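Xylulose kinase (Escherichia coli, PDB 2ITM) phosphorylates D-xylulose to D-xylulose 5-phosphate with ATP, works less efficiently on 1-deoxy-D-xylulose, and slowly hydrolyses Mg-ATP without a sugar. Local coordinates at residues A80-A85 and D147-P152; L151-L156 and F164-S169; I314-Q319 and E360-V365; E325-L330 and H354-N359. All coordinates share one frame; numbering follows the deposited sequence.

Overall arrangement
The four contacts form two clusters on opposite sides of the chain's centre. Contacts 1 and 2 belong to the N-terminal FGGY domain; their centres are 10 Å apart and they share Leu151 and Pro152, where strand 148-150 runs into helix 152-161. Contacts 3 and 4 belong to the C-terminal domain, 9 Å apart between centres, both using helix 358-381. Along the chain contact 2 begins where contact 1 ends, whereas contact 4 is nested inside the loop closed by contact 3. Between clusters the centres lie 45 to 52 Å apart. Bound xylulose lies near contacts 1 and 2, while the second subunit reaches contacts 3 and 4.

Contact 1 of 4, residues A80-A85 and D147-P152; sequences ATLLDA and DKVLLP
Thr81, Leu82 and Leu83 pair with Leu150, Val149 and Lys148 as a two-stranded antiparallel sheet, the two strands running 155° apart. The middle of the ladder is regular and well packed: Leu150 N donates to Thr81 O at 2.8 Å, and Leu83 N reaches Lys148 O at 2.8 Å with a nearly straight angle of 173°. On the face of Leu83 and Leu150 the two leucines cross at about a right angle, with Leu83 CD1 3.7 Å from Leu150 CD1, and Leu158 of helix 152-161 packs on both. On the reverse face Leu82 CD2 lies alongside Val149 CG2 at 4.0 Å, and Leu132 of helix 128-138 packs on Val149.

Toward Asp147 the ladder gives way to a classic beta bulge, Asp147 and Lys148 both facing Leu83. Leu83 O accepts two N-H groups, from Asp147 N at 2.7 Å and from Lys148 N at 3.1 Å. This end is more exposed, and Asp147 CG, turned anti to its backbone N (chi1 -169°), rests 3.7 Å from Ala85 CA. A water donates to Asp147 OD1 and Asp84 O. An alanine at Asp147 would probably leave that water with Asp84 O alone to hold it here, and Ala85 without its carboxylate neighbour. Lys148 leads its amine away to Asp197 O and makes a cation-pi contact with Phe164. The chemistry implies an apolar, backbone-bonded middle and a hydrated, polar end.

Contact 2 of 4, residues L151-L156 and F164-S169; sequences LPKDYL and FASDMS
Lys153 and Asp167 cross at about a right angle, and their ends meet in a salt bridge, Lys153 NZ to Asp167 OD2 at 2.8 Å. The ammonium approaches that oxygen nearly in line with its C-O bond. A second carboxylate takes the same nitrogen differently: Asp154 OD1, also 2.8 Å from Lys153 NZ, is met on its syn side, 27° out of the carboxylate plane. The bend at the end of the lysine chain (chi4 -56°) places NZ between the two acids, whose oxygens Asp154 OD1 and Asp167 OD2 stay 5.2 Å apart. Asp170 adds a third acidic partner to this salt-bridge network, and Arg157, bridged to Asp154 OD1, would probably offset part of the excess negative charge.

Ser166 OG, anti to its backbone N (chi1 -164°), donates to Asp154 OD2 in a bond modelled as doubtfully short. Asp167 uses its second oxygen, OD1, within its own segment, accepting Ser169 OG through the syn lone pair at 2.6 Å and Ser169 N from above the carboxylate plane at 2.9 Å; the latter is the capping bond of Asp167, N-cap of helix 168-172. One water joins Asp154 O to Ala165 N.

Ser169 OG continues to Gly232 N, and Ser166 pairs through its backbone with Ala201 and Tyr203 of strand 201-203. Helix 152-161 is tied to strand 165-167, while Pro152 and Leu156 pack on Leu7 of strand 2-7 and on helix 45-62.

Contact 3 of 4, residues I314-Q319 and E360-V365; sequences IAAAQQ and ELARAV
Ala316 and Ala317 press against Ala362 and Arg363, a close approach in the C-terminal domain of this FGGY kinase that lies between the end region of helix 310-316 and the long helix 358-381. The apolar part is small and methyl-based. Ala317 CB lies 4.2 Å from Ala362 CB, Ala316 CB touches the same methyl at 4.4 Å, and the lack of longer side chains lets the backbones draw near, with Ala317 CA only 4.5 Å from Arg363 CA.

Van der Waals contact with the arginine stem comes next. Arg363 CG sits close, 3.0 Å from Ala317 O and 3.6 Å from Ala317 CB, so the aliphatic chain lies against the residue. The bends at chi2 and chi3 (-98° and -147°) carry NE past Ala317 O obliquely. The charged end is engaged further on, where NH1 forms a salt bridge with Glu367.

Polar linkage between the segments is indirect. Glu360 OE2 accepts from Gly357 N at the helix start, while OE1 accepts from Asp321 N, just beyond 314-319. One water bridges the segments, donating to Gln319 O at 2.6 Å and to Glu360 OE1 at 2.6 Å.

Contact 4 of 4, residues E325-L330 and H354-N359; sequences EPVWFL and HQHGPN
Val327 lays its CG2 methyl over the face of the His356 imidazole in a CH-pi contact, almost on the ring normal (6° off it) and above the centre of the ring. The separation as modelled is too tight and therefore doubtful. Val327 reaches the ring because its CG2 stands anti to its own carbonyl carbon, beside the backbone N (chi1 -171° for CG1). The two side chains slide past each other in opposite directions, and Glu325 C lies at the edge of the ring, in its plane.

Farther out the contact becomes loose and more exposed. Gln355 OE1 lies 3.6 Å from Glu325 N, with no bond assigned, and the amide and carboxylate planes of the two side chains are 62° apart; Glu325 is poorly ordered, so this edge carries little weight.

The next shell surrounds the ring. His356 NE2 donates weakly to Gly351 O, and Leu304 of the second subunit packs on the same side chain. An alanine at His356 would probably leave the Val327 methyl without its aromatic face and Gly351 O without this weak mate. Gln355 N bonds to Thr353 OG1, and Gly357 is the N-cap of helix 358-381. Val327 is held in turn by Phe349, Leu352 and Ala364.

The arrangement is that of an antiparallel strand pair, 328-333 with 345-353, joined by a partly unmodelled connection; the loop 354-357 then leads into helix 358-381 at the subunit contact of the homodimer.

Contact 1 of 4, residues A80-A85 and D147-P152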
# COMPACT_ATOMS: atom_id res chain seq x y z
N ALA A 80 -32.64 -0.64 18.50
CA ALA A 80 -34.08 -0.42 18.48
C ALA A 80 -34.91 -1.70 18.62
O ALA A 80 -35.01 -2.49 17.70
CB ALA A 80 -34.48 0.35 17.26
N THR A 81 -35.50 -1.88 19.79
CA THR A 81 -36.44 -2.96 20.03
C THR A 81 -37.89 -2.48 19.99
O THR A 81 -38.31 -1.71 20.83
CB THR A 81 -36.14 -3.65 21.37
OG1 THR A 81 -34.75 -3.96 21.48
CG2 THR A 81 -36.83 -4.99 21.44
N LEU A 82 -38.63 -2.97 19.00
CA LEU A 82 -40.00 -2.55 18.78
C LEU A 82 -41.03 -3.55 19.31
O LEU A 82 -41.11 -4.68 18.83
CB LEU A 82 -40.27 -2.32 17.30
CG LEU A 82 -39.50 -1.30 16.47
CD1 LEU A 82 -40.45 -0.50 15.65
CD2 LEU A 82 -38.61 -0.41 17.29
N LEU A 83 -41.83 -3.11 20.26
CA LEU A 83 -42.84 -3.95 20.86
C LEU A 83 -44.24 -3.44 20.54
O LEU A 83 -44.48 -2.24 20.51
CB LEU A 83 -42.65 -3.98 22.37
CG LEU A 83 -41.29 -4.44 22.88
CD1 LEU A 83 -41.28 -4.48 24.36
CD2 LEU A 83 -40.90 -5.77 22.31
N ASP A 84 -45.17 -4.36 20.31
CA ASP A 84 -46.57 -4.03 20.33
C ASP A 84 -47.20 -3.92 21.70
O ASP A 84 -46.54 -4.02 22.70
CB ASP A 84 -47.39 -4.96 19.42
CG ASP A 84 -47.56 -6.36 20.01
OD1 ASP A 84 -47.28 -6.57 21.19
OD2 ASP A 84 -47.99 -7.31 19.34
N ALA A 85 -48.50 -3.72 21.71
CA ALA A 85 -49.25 -3.48 22.93
C ALA A 85 -49.33 -4.71 23.79
O ALA A 85 -49.62 -4.62 24.97
CB ALA A 85 -50.63 -2.99 22.61
N ASP A 147 -46.02 0.02 20.26
CA ASP A 147 -46.46 0.50 21.55
C ASP A 147 -45.29 0.97 22.37
O ASP A 147 -45.41 1.86 23.19
CB ASP A 147 -47.27 -0.58 22.28
CG ASP A 147 -47.99 -0.04 23.51
OD1 ASP A 147 -47.60 -0.37 24.64
OD2 ASP A 147 -48.94 0.73 23.44
N LYS A 148 -44.15 0.34 22.14
CA LYS A 148 -42.97 0.56 22.95
C LYS A 148 -41.70 0.36 22.13
O LYS A 148 -41.60 -0.55 21.32
CB LYS A 148 -42.97 -0.40 24.14
CG LYS A 148 -42.71 0.27 25.46
CD LYS A 148 -43.76 1.29 25.75
CE LYS A 148 -44.34 1.06 27.11
NZ LYS A 148 -45.17 2.19 27.52
N VAL A 149 -40.74 1.25 22.37
CA VAL A 149 -39.39 1.12 21.86
C VAL A 149 -38.39 0.99 23.01
O VAL A 149 -38.27 1.87 23.84
CB VAL A 149 -39.03 2.33 20.98
CG1 VAL A 149 -37.59 2.28 20.55
CG2 VAL A 149 -39.94 2.41 19.79
N LEU A 150 -37.70 -0.14 23.05
CA LEU A 150 -36.75 -0.40 24.11
C LEU A 150 -35.35 -0.59 23.57
O LEU A 150 -35.14 -1.26 22.57
CB LEU A 150 -37.16 -1.61 24.94
CG LEU A 150 -38.48 -1.58 25.69
CD1 LEU A 150 -38.65 -2.87 26.43
CD2 LEU A 150 -38.53 -0.41 26.64
N LEU A 151 -34.39 0.00 24.25
CA LEU A 151 -33.01 -0.36 24.05
C LEU A 151 -32.77 -1.80 24.50
O LEU A 151 -33.58 -2.39 25.17
CB LEU A 151 -32.10 0.62 24.78
CG LEU A 151 -32.14 2.06 24.28
CD1 LEU A 151 -31.63 3.02 25.32
CD2 LEU A 151 -31.33 2.19 23.02
N PRO A 152 -31.66 -2.38 24.09
CA PRO A 152 -31.49 -3.82 24.19
C PRO A 152 -31.44 -4.31 25.64
O PRO A 152 -32.12 -5.26 25.98
CB PRO A 152 -30.16 -4.05 23.45
CG PRO A 152 -30.12 -2.96 22.45
CD PRO A 152 -30.70 -1.78 23.12
O HOH W 1 -45.85 -2.75 25.03

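Contact 2 of 4, residues L151-L156 and F164-S169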
# COMPACT_ATOMS: atom_id res chain seq x y z
N LEU A 151 -34.39 0.00 24.25
CA LEU A 151 -33.01 -0.36 24.05
C LEU A 151 -32.77 -1.80 24.50
O LEU A 151 -33.58 -2.39 25.17
CB LEU A 151 -32.10 0.62 24.78
CG LEU A 151 -32.14 2.06 24.28
CD1 LEU A 151 -31.63 3.02 25.32
CD2 LEU A 151 -31.33 2.19 23.02
N PRO A 152 -31.66 -2.38 24.09
CA PRO A 152 -31.49 -3.82 24.19
C PRO A 152 -31.44 -4.31 25.64
O PRO A 152 -32.12 -5.26 25.98
CB PRO A 152 -30.16 -4.05 23.45
CG PRO A 152 -30.12 -2.96 22.45
CD PRO A 152 -30.70 -1.78 23.12
N LYS A 153 -30.66 -3.65 26.49
CA LYS A 153 -30.57 -4.05 27.88
C LYS A 153 -31.90 -3.84 28.62
O LYS A 153 -32.21 -4.54 29.56
CB LYS A 153 -29.45 -3.30 28.58
CG LYS A 153 -29.90 -2.04 29.26
CD LYS A 153 -28.77 -1.33 29.92
CE LYS A 153 -29.27 -0.20 30.79
NZ LYS A 153 -30.09 0.78 30.07
N ASP A 154 -32.65 -2.86 28.15
CA ASP A 154 -33.93 -2.52 28.71
C ASP A 154 -35.01 -3.53 28.34
O ASP A 154 -35.93 -3.77 29.11
CB ASP A 154 -34.33 -1.10 28.35
CG ASP A 154 -33.34 -0.07 28.84
OD1 ASP A 154 -32.72 -0.30 29.88
OD2 ASP A 154 -33.11 0.98 28.24
N TYR A 155 -34.89 -4.15 27.17
CA TYR A 155 -35.76 -5.26 26.84
C TYR A 155 -35.49 -6.40 27.81
O TYR A 155 -36.40 -7.02 28.31
CB TYR A 155 -35.58 -5.75 25.41
CG TYR A 155 -36.28 -7.06 25.15
CD1 TYR A 155 -37.64 -7.10 24.90
CD2 TYR A 155 -35.60 -8.25 25.17
CE1 TYR A 155 -38.28 -8.29 24.67
CE2 TYR A 155 -36.22 -9.44 24.95
CZ TYR A 155 -37.57 -9.46 24.70
OH TYR A 155 -38.20 -10.65 24.49
N LEU A 156 -34.22 -6.63 28.06
CA LEU A 156 -33.77 -7.54 29.10
C LEU A 156 -34.39 -7.28 30.46
O LEU A 156 -34.88 -8.19 31.10
CB LEU A 156 -32.25 -7.53 29.18
CG LEU A 156 -31.58 -8.82 29.56
CD1 LEU A 156 -32.22 -10.01 28.89
CD2 LEU A 156 -30.11 -8.74 29.22
N PHE A 164 -41.04 -1.35 32.34
CA PHE A 164 -40.48 -0.59 31.23
C PHE A 164 -39.65 0.57 31.75
O PHE A 164 -40.18 1.57 32.19
CB PHE A 164 -41.59 -0.01 30.33
CG PHE A 164 -42.52 -1.04 29.74
CD1 PHE A 164 -43.62 -1.48 30.43
CD2 PHE A 164 -42.29 -1.55 28.48
CE1 PHE A 164 -44.46 -2.41 29.89
CE2 PHE A 164 -43.14 -2.48 27.94
CZ PHE A 164 -44.22 -2.91 28.64
N ALA A 165 -38.33 0.43 31.69
CA ALA A 165 -37.44 1.45 32.23
C ALA A 165 -36.08 1.52 31.55
O ALA A 165 -35.57 0.52 31.09
CB ALA A 165 -37.29 1.27 33.71
N SER A 166 -35.52 2.72 31.51
CA SER A 166 -34.14 2.91 31.11
C SER A 166 -33.38 3.88 32.01
O SER A 166 -33.94 4.46 32.91
CB SER A 166 -34.06 3.36 29.65
OG SER A 166 -32.77 3.21 29.13
N ASP A 167 -32.11 4.05 31.70
CA ASP A 167 -31.27 5.02 32.35
C ASP A 167 -30.87 6.16 31.42
O ASP A 167 -30.98 6.04 30.23
CB ASP A 167 -30.04 4.36 32.95
CG ASP A 167 -28.97 4.11 31.93
OD1 ASP A 167 -28.00 4.86 31.90
OD2 ASP A 167 -29.01 3.18 31.13
N MET A 168 -30.39 7.25 32.00
CA MET A 168 -30.05 8.45 31.25
C MET A 168 -28.92 8.27 30.20
O MET A 168 -28.90 8.91 29.17
CB MET A 168 -29.71 9.59 32.20
CG MET A 168 -30.85 9.96 33.15
SD MET A 168 -32.31 10.59 32.33
CE MET A 168 -33.32 10.93 33.73
N SER A 169 -27.97 7.39 30.48
CA SER A 169 -26.86 7.15 29.58
C SER A 169 -27.26 6.39 28.32
O SER A 169 -26.80 6.72 27.26
CB SER A 169 -25.68 6.49 30.31
OG SER A 169 -25.87 5.11 30.48
O HOH W 2 -37.49 -2.04 30.51

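Contact 3 of 4, residues I314-Q319 and E360-V365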
# COMPACT_ATOMS: atom_id res chain seq x y z
N ILE A 314 7.76 -4.29 19.79
CA ILE A 314 8.14 -3.05 20.48
C ILE A 314 9.64 -2.98 20.54
O ILE A 314 10.22 -1.92 20.70
CB ILE A 314 7.48 -2.99 21.86
CG1 ILE A 314 6.53 -1.82 21.98
CG2 ILE A 314 8.52 -2.87 22.92
CD1 ILE A 314 5.15 -2.12 21.47
N ALA A 315 10.29 -4.15 20.39
CA ALA A 315 11.74 -4.20 20.43
C ALA A 315 12.36 -3.97 19.07
O ALA A 315 13.41 -3.36 18.97
CB ALA A 315 12.21 -5.51 21.01
N ALA A 316 11.72 -4.47 18.02
CA ALA A 316 12.21 -4.22 16.70
C ALA A 316 12.37 -2.72 16.50
O ALA A 316 13.34 -2.26 15.93
CB ALA A 316 11.25 -4.78 15.68
N ALA A 317 11.39 -1.97 17.00
CA ALA A 317 11.22 -0.57 16.66
C ALA A 317 12.32 0.27 17.27
O ALA A 317 12.63 1.35 16.79
CB ALA A 317 9.88 -0.10 17.13
N GLN A 318 12.90 -0.24 18.33
CA GLN A 318 13.99 0.45 19.00
C GLN A 318 15.31 0.25 18.28
O GLN A 318 16.23 1.02 18.44
CB GLN A 318 14.09 -0.02 20.44
CG GLN A 318 12.98 0.50 21.31
CD GLN A 318 12.93 -0.20 22.64
OE1 GLN A 318 13.00 -1.42 22.71
NE2 GLN A 318 12.81 0.58 23.70
N GLN A 319 15.37 -0.79 17.47
CA GLN A 319 16.47 -0.97 16.54
C GLN A 319 16.29 -0.16 15.26
O GLN A 319 17.05 -0.31 14.33
CB GLN A 319 16.65 -2.47 16.20
CG GLN A 319 17.04 -3.34 17.39
CD GLN A 319 17.71 -2.56 18.51
OE1 GLN A 319 18.87 -2.15 18.39
NE2 GLN A 319 17.00 -2.34 19.62
N GLU A 360 12.05 -0.24 10.99
CA GLU A 360 11.54 1.06 10.60
C GLU A 360 10.02 1.03 10.52
O GLU A 360 9.34 1.87 11.08
CB GLU A 360 12.13 1.47 9.26
CG GLU A 360 13.62 1.81 9.29
CD GLU A 360 14.50 0.64 9.68
OE1 GLU A 360 15.37 0.83 10.53
OE2 GLU A 360 14.34 -0.45 9.13
N LEU A 361 9.51 0.02 9.83
CA LEU A 361 8.09 -0.16 9.66
C LEU A 361 7.40 -0.21 11.01
O LEU A 361 6.36 0.40 11.21
CB LEU A 361 7.81 -1.43 8.87
CG LEU A 361 7.49 -1.15 7.41
CD1 LEU A 361 8.30 -0.01 6.91
CD2 LEU A 361 7.66 -2.38 6.54
N ALA A 362 7.99 -0.94 11.93
CA ALA A 362 7.41 -1.14 13.24
C ALA A 362 7.39 0.15 14.03
O ALA A 362 6.42 0.46 14.69
CB ALA A 362 8.15 -2.22 13.99
N ARG A 363 8.48 0.88 13.97
CA ARG A 363 8.50 2.24 14.46
C ARG A 363 7.42 3.14 13.89
O ARG A 363 6.80 3.90 14.61
CB ARG A 363 9.86 2.87 14.25
CG ARG A 363 10.59 3.09 15.52
CD ARG A 363 10.49 4.47 16.06
NE ARG A 363 11.74 4.78 16.73
CZ ARG A 363 11.95 5.80 17.53
NH1 ARG A 363 10.98 6.66 17.78
NH2 ARG A 363 13.13 5.97 18.07
N ALA A 364 7.22 3.06 12.58
CA ALA A 364 6.23 3.88 11.91
C ALA A 364 4.81 3.65 12.44
O ALA A 364 4.09 4.59 12.72
CB ALA A 364 6.28 3.66 10.44
N VAL A 365 4.44 2.39 12.60
CA VAL A 365 3.15 2.04 13.13
C VAL A 365 2.88 2.61 14.51
O VAL A 365 1.87 3.25 14.73
CB VAL A 365 2.92 0.52 13.09
CG1 VAL A 365 1.52 0.20 13.53
CG2 VAL A 365 3.15 -0.01 11.71
O HOH W 3 17.32 -0.41 11.71

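Contact 4 of 4, residues E325-L330 and H354-N359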
# COMPACT_ATOMS: atom_id res chain seq x y z
N GLU A 325 15.35 8.42 6.88
CA GLU A 325 14.15 9.23 6.79
C GLU A 325 12.92 8.48 7.27
O GLU A 325 12.87 7.26 7.25
CB GLU A 325 13.94 9.71 5.36
CG GLU A 325 14.85 10.84 4.96
CD GLU A 325 15.14 10.84 3.47
OE1 GLU A 325 15.00 9.77 2.85
OE2 GLU A 325 15.48 11.90 2.93
N PRO A 326 11.94 9.24 7.73
CA PRO A 326 10.72 8.66 8.33
C PRO A 326 9.90 7.95 7.27
O PRO A 326 9.76 8.44 6.17
CB PRO A 326 9.98 9.89 8.84
CG PRO A 326 11.02 10.92 8.98
CD PRO A 326 11.98 10.70 7.88
N VAL A 327 9.39 6.78 7.63
CA VAL A 327 8.18 6.23 7.07
C VAL A 327 7.00 6.80 7.81
O VAL A 327 7.06 6.97 9.01
CB VAL A 327 8.12 4.71 7.26
CG1 VAL A 327 6.99 4.13 6.50
CG2 VAL A 327 9.40 4.09 6.83
N TRP A 328 5.92 7.09 7.09
CA TRP A 328 4.71 7.56 7.71
C TRP A 328 3.58 6.53 7.61
O TRP A 328 3.18 6.14 6.53
CB TRP A 328 4.29 8.91 7.11
CG TRP A 328 5.35 9.94 7.20
CD1 TRP A 328 6.33 10.17 6.31
CD2 TRP A 328 5.54 10.87 8.26
NE1 TRP A 328 7.14 11.19 6.74
CE2 TRP A 328 6.67 11.64 7.94
CE3 TRP A 328 4.88 11.15 9.45
CZ2 TRP A 328 7.14 12.65 8.76
CZ3 TRP A 328 5.35 12.15 10.26
CH2 TRP A 328 6.47 12.88 9.91
N PHE A 329 3.08 6.11 8.76
CA PHE A 329 1.90 5.26 8.82
C PHE A 329 0.66 6.07 9.13
O PHE A 329 0.59 6.71 10.16
CB PHE A 329 2.10 4.14 9.84
CG PHE A 329 0.94 3.19 9.96
CD1 PHE A 329 0.62 2.33 8.93
CD2 PHE A 329 0.17 3.16 11.10
CE1 PHE A 329 -0.42 1.47 9.05
CE2 PHE A 329 -0.88 2.30 11.21
CZ PHE A 329 -1.17 1.45 10.18
N LEU A 330 -0.31 6.04 8.23
CA LEU A 330 -1.54 6.75 8.45
C LEU A 330 -2.73 5.81 8.62
O LEU A 330 -3.22 5.24 7.67
CB LEU A 330 -1.78 7.79 7.34
CG LEU A 330 -0.59 8.65 6.91
CD1 LEU A 330 -0.75 9.16 5.53
CD2 LEU A 330 -0.34 9.78 7.84
N HIS A 354 14.61 2.57 0.03
CA HIS A 354 15.62 1.54 0.21
C HIS A 354 16.08 1.38 1.66
O HIS A 354 16.61 0.33 2.03
CB HIS A 354 16.82 1.82 -0.69
CG HIS A 354 17.64 3.00 -0.27
ND1 HIS A 354 17.22 4.30 -0.47
CD2 HIS A 354 18.84 3.08 0.35
CE1 HIS A 354 18.13 5.13 0.00
NE2 HIS A 354 19.12 4.42 0.50
N GLN A 355 15.87 2.41 2.46
CA GLN A 355 16.46 2.51 3.78
C GLN A 355 15.67 1.70 4.79
O GLN A 355 16.09 1.51 5.92
CB GLN A 355 16.47 3.96 4.21
CG GLN A 355 17.48 4.82 3.52
CD GLN A 355 17.96 5.96 4.39
OE1 GLN A 355 17.45 7.07 4.29
NE2 GLN A 355 18.92 5.68 5.25
N HIS A 356 14.49 1.24 4.37
CA HIS A 356 13.47 0.80 5.30
C HIS A 356 13.39 -0.72 5.35
O HIS A 356 13.23 -1.38 4.34
CB HIS A 356 12.11 1.39 4.95
CG HIS A 356 12.05 2.88 5.00
ND1 HIS A 356 12.56 3.60 6.06
CD2 HIS A 356 11.55 3.79 4.14
CE1 HIS A 356 12.37 4.89 5.84
NE2 HIS A 356 11.76 5.03 4.68
N GLY A 357 13.47 -1.26 6.56
CA GLY A 357 13.04 -2.62 6.84
C GLY A 357 12.04 -2.69 7.98
O GLY A 357 11.50 -1.68 8.40
N PRO A 358 11.82 -3.89 8.50
CA PRO A 358 10.75 -4.16 9.45
C PRO A 358 10.87 -3.37 10.74
O PRO A 358 9.87 -3.04 11.34
CB PRO A 358 10.91 -5.64 9.74
CG PRO A 358 11.54 -6.17 8.54
CD PRO A 358 12.48 -5.13 8.06
N ASN A 359 12.09 -3.07 11.15
CA ASN A 359 12.34 -2.24 12.32
C ASN A 359 11.76 -0.82 12.14
O ASN A 359 11.09 -0.29 13.00
CB ASN A 359 13.84 -2.13 12.58
CG ASN A 359 14.48 -3.47 12.88
OD1 ASN A 359 13.85 -4.39 13.36
ND2 ASN A 359 15.77 -3.56 12.61